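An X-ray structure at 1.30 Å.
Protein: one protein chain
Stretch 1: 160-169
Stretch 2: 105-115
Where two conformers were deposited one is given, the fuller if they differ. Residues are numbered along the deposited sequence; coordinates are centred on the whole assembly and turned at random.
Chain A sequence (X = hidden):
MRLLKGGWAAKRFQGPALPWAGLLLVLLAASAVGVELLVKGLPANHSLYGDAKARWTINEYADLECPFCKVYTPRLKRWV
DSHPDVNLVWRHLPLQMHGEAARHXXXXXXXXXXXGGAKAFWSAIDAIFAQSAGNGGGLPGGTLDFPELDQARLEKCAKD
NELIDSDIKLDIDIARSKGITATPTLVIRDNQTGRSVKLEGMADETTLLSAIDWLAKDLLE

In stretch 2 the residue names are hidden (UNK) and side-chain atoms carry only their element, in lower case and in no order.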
# COMPACT_ATOMS: atom_id res chain seq x y z
N ASP A 160 12.86 16.22 -0.64
CA ASP A 160 13.37 16.84 0.57
C ASP A 160 12.78 16.30 1.86
O ASP A 160 13.40 16.41 2.89
CB ASP A 160 13.14 18.38 0.61
CG ASP A 160 13.92 19.15 -0.38
OD1 ASP A 160 14.84 18.58 -1.02
OD2 ASP A 160 13.60 20.35 -0.55
N ASN A 161 11.55 15.78 1.83
CA ASN A 161 10.87 15.53 3.13
C ASN A 161 11.41 14.23 3.71
O ASN A 161 11.19 13.12 3.19
CB ASN A 161 9.38 15.44 2.80
CG ASN A 161 8.56 15.29 4.04
OD1 ASN A 161 8.90 14.49 4.94
ND2 ASN A 161 7.43 16.05 4.15
N GLU A 162 12.09 14.36 4.85
CA GLU A 162 12.70 13.20 5.51
C GLU A 162 11.73 12.47 6.36
O GLU A 162 11.98 11.28 6.63
CB GLU A 162 13.89 13.64 6.36
CG GLU A 162 14.97 14.36 5.55
CD GLU A 162 16.16 14.75 6.42
OE1 GLU A 162 16.18 15.90 6.93
OE2 GLU A 162 17.03 13.88 6.64
N LEU A 163 10.63 13.10 6.79
CA LEU A 163 9.61 12.39 7.57
C LEU A 163 8.99 11.30 6.73
O LEU A 163 8.87 10.14 7.18
CB LEU A 163 8.62 13.35 8.15
CG LEU A 163 9.13 14.43 9.16
CD1 LEU A 163 8.02 15.37 9.60
CD2 LEU A 163 9.64 13.75 10.41
N ILE A 164 8.62 11.67 5.49
CA ILE A 164 7.99 10.66 4.63
C ILE A 164 8.97 9.56 4.24
O ILE A 164 8.64 8.36 4.16
CB ILE A 164 7.17 11.22 3.46
CG1 ILE A 164 8.04 12.00 2.57
CG2 ILE A 164 6.00 12.02 4.04
CD1 ILE A 164 8.50 11.25 1.31
N ASP A 165 10.23 9.96 4.05
CA ASP A 165 11.30 8.99 3.68
C ASP A 165 11.43 8.01 4.82
O ASP A 165 11.51 6.76 4.54
CB ASP A 165 12.63 9.77 3.45
CG ASP A 165 13.85 8.90 3.18
OD1 ASP A 165 13.90 8.28 2.11
OD2 ASP A 165 14.78 8.93 4.05
N SER A 166 11.39 8.48 6.06
CA SER A 166 11.51 7.67 7.26
C SER A 166 10.38 6.70 7.32
O SER A 166 10.58 5.52 7.70
CB SER A 166 11.37 8.53 8.49
OG SER A 166 12.55 9.28 8.73
N ASP A 167 9.16 7.15 6.92
CA ASP A 167 8.00 6.31 7.07
C ASP A 167 8.08 5.19 6.05
O ASP A 167 7.67 4.04 6.37
CB ASP A 167 6.74 7.08 6.82
CG ASP A 167 6.43 8.06 7.96
OD1 ASP A 167 7.11 7.94 9.00
OD2 ASP A 167 5.59 8.91 7.75
N ILE A 168 8.54 5.46 4.86
CA ILE A 168 8.79 4.41 3.86
C ILE A 168 9.80 3.39 4.36
O ILE A 168 9.58 2.16 4.29
CB ILE A 168 9.21 5.03 2.57
CG1 ILE A 168 8.01 5.85 2.04
CG2 ILE A 168 9.60 3.93 1.56
CD1 ILE A 168 8.49 6.84 1.02
N LYS A 169 10.93 3.88 4.86
CA LYS A 169 11.97 3.04 5.42
C LYS A 169 11.47 2.20 6.55
O LYS A 169 11.88 1.01 6.64
CB LYS A 169 13.17 3.90 5.86
CG LYS A 169 13.95 4.48 4.68
CD LYS A 169 15.09 5.39 5.14
CE LYS A 169 16.07 5.73 4.03
NZ LYS A 169 16.75 7.03 4.37
N UNK A 105 8.80 6.66 -6.42
CA UNK A 105 7.35 6.59 -6.52
C UNK A 105 6.71 6.41 -5.16
O UNK A 105 5.60 7.00 -4.92
c UNK A 105 7.52 4.80 -9.91
c UNK A 105 6.99 5.49 -7.51
c UNK A 105 7.36 5.97 -8.93
o UNK A 105 6.95 3.67 -9.71
n UNK A 105 8.25 5.03 -10.94
N UNK A 106 7.33 5.68 -4.21
CA UNK A 106 6.83 5.60 -2.87
C UNK A 106 6.77 7.02 -2.24
O UNK A 106 5.83 7.37 -1.54
c UNK A 106 7.70 4.62 -2.06
N UNK A 107 7.82 7.77 -2.47
CA UNK A 107 7.83 9.13 -1.91
C UNK A 107 6.78 9.99 -2.55
O UNK A 107 6.14 10.82 -1.83
n UNK A 107 13.62 8.49 -3.37
c UNK A 107 9.22 9.72 -2.08
n UNK A 107 14.49 7.32 -1.59
n UNK A 107 12.78 8.75 -1.20
c UNK A 107 11.74 9.67 -1.52
c UNK A 107 13.57 8.12 -2.10
c UNK A 107 10.37 9.07 -1.29
N UNK A 108 6.53 9.89 -3.82
CA UNK A 108 5.51 10.67 -4.50
C UNK A 108 4.15 10.38 -3.88
O UNK A 108 3.38 11.34 -3.59
c UNK A 108 5.42 10.37 -5.99
c UNK A 108 6.55 12.45 -6.75
c UNK A 108 6.43 10.42 -8.21
c UNK A 108 6.55 10.93 -6.78
N UNK A 109 3.85 9.12 -3.55
CA UNK A 109 2.49 8.84 -3.09
C UNK A 109 2.33 9.37 -1.60
O UNK A 109 1.25 9.87 -1.21
c UNK A 109 1.97 6.98 -4.67
c UNK A 109 1.99 7.39 -3.22
c UNK A 109 2.78 6.42 -2.36
N UNK A 110 3.39 9.28 -0.79
CA UNK A 110 3.32 9.88 0.57
C UNK A 110 3.11 11.39 0.43
O UNK A 110 2.29 11.98 1.19
c UNK A 110 4.81 8.12 1.73
c UNK A 110 4.58 9.60 1.37
o UNK A 110 3.22 8.41 3.52
c UNK A 110 3.70 7.62 2.68
o UNK A 110 3.10 6.57 2.44
N UNK A 111 3.85 12.01 -0.50
CA UNK A 111 3.72 13.48 -0.66
C UNK A 111 2.37 13.81 -1.16
O UNK A 111 1.85 14.94 -0.83
s UNK A 111 6.46 13.83 -0.70
c UNK A 111 4.90 13.90 -1.54
N UNK A 112 1.70 12.98 -1.97
CA UNK A 112 0.33 13.18 -2.37
C UNK A 112 -0.59 13.11 -1.21
O UNK A 112 -1.59 13.98 -1.13
c UNK A 112 -0.06 12.17 -3.45
N UNK A 113 -0.38 12.19 -0.32
CA UNK A 113 -1.16 12.11 0.91
C UNK A 113 -1.09 13.40 1.73
O UNK A 113 -2.07 13.80 2.35
N UNK A 114 0.09 13.99 1.83
CA UNK A 114 0.24 15.31 2.50
C UNK A 114 -0.65 16.30 1.82
O UNK A 114 -1.30 17.13 2.59
c UNK A 114 2.47 14.89 3.54
c UNK A 114 1.84 17.28 2.82
c UNK A 114 1.71 15.72 2.56
c UNK A 114 3.94 15.26 3.61
N UNK A 115 -0.66 16.38 0.52
CA UNK A 115 -1.47 17.41 -0.16
C UNK A 115 -2.93 17.12 -0.13
O UNK A 115 -3.79 18.08 -0.09
o UNK A 115 1.72 18.41 -3.72
c UNK A 115 -1.16 17.43 -1.70
c UNK A 115 0.49 18.43 -3.34
c UNK A 115 0.19 18.07 -1.88
n UNK A 115 -0.46 18.81 -4.13
O HOH W 1 3.54 8.37 6.19

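Position 105 carries three carbons in a row, the third bearing one oxygen and one nitrogen. This is an amide, and the side chain lies out of reach of stretch 1. It is Gln 105.

Position 106 has a single carbon, CB, which points toward stretch 1. CD1 of Ile 168 lies 3.9 Å from this CB. The residue is Ala 106.

Position 107 has three carbons, a nitrogen, then a carbon with two more nitrogens: a guanidinium. CD1 of Ile 164 is 3.8 Å from CB of this position. It is Arg 107. Its NE lies 3.5 Å from OD1 of Asp 165, a salt bridge made at the guanidinium edge. Ile 168 CD1 also rests 3.7 Å from Arg 107 CG.

Position 108 has four carbons, forked at the second, and CB points away from stretch 1. It is Leu 108.

Position 109 has one carbon carrying two more. It makes no contact with stretch 1. It is Val 109.

Position 110 has three carbons, the third carrying two oxygens: a carboxylate. Its CB is 3.7 Å from CB of Ile 164. It is Glu 110. Its CG lies 3.9 Å from CG1 of Ile 168. The O of water 1 lies 2.7 Å from Glu 110 OE1 and 2.6 Å from Asp 167 OD2 and donates to both, bridging the two carboxylates.

Position 111 has one carbon, then one sulfur. The sulfur lies 3.9 Å from CD1 of Ile 164. It is Cys 111, bonded covalently to a group elsewhere in the structure.

Position 112 has one carbon, out of reach of stretch 1. It is Ala 112.

Position 113 has no side-chain atoms. It is Gly 113.

Position 114 has four carbons, forked at the first, with one arm two carbons long. The carbon at the end of the longer arm lies 3.6 Å from ND2 of Asn 161 and 3.9 Å from CG2 of Ile 164. It is Ile 114.

Position 115 has three carbons ending in an oxygen and a nitrogen, and is also out of reach. It is Gln 115.

The two helices cross at 121°, with axes 9.6 Å apart at closest approach. Ile 164 is the knob, set among Arg 107, Glu 110, Cys 111 and Ile 114. Ile 168 extends the packing to Ala 106. No direct hydrogen bond joins the stretches. The salt bridge and the bridge through water 1 add polar links to the packing.

Stretch 2, residues 105-115: QARLVECAGIQ
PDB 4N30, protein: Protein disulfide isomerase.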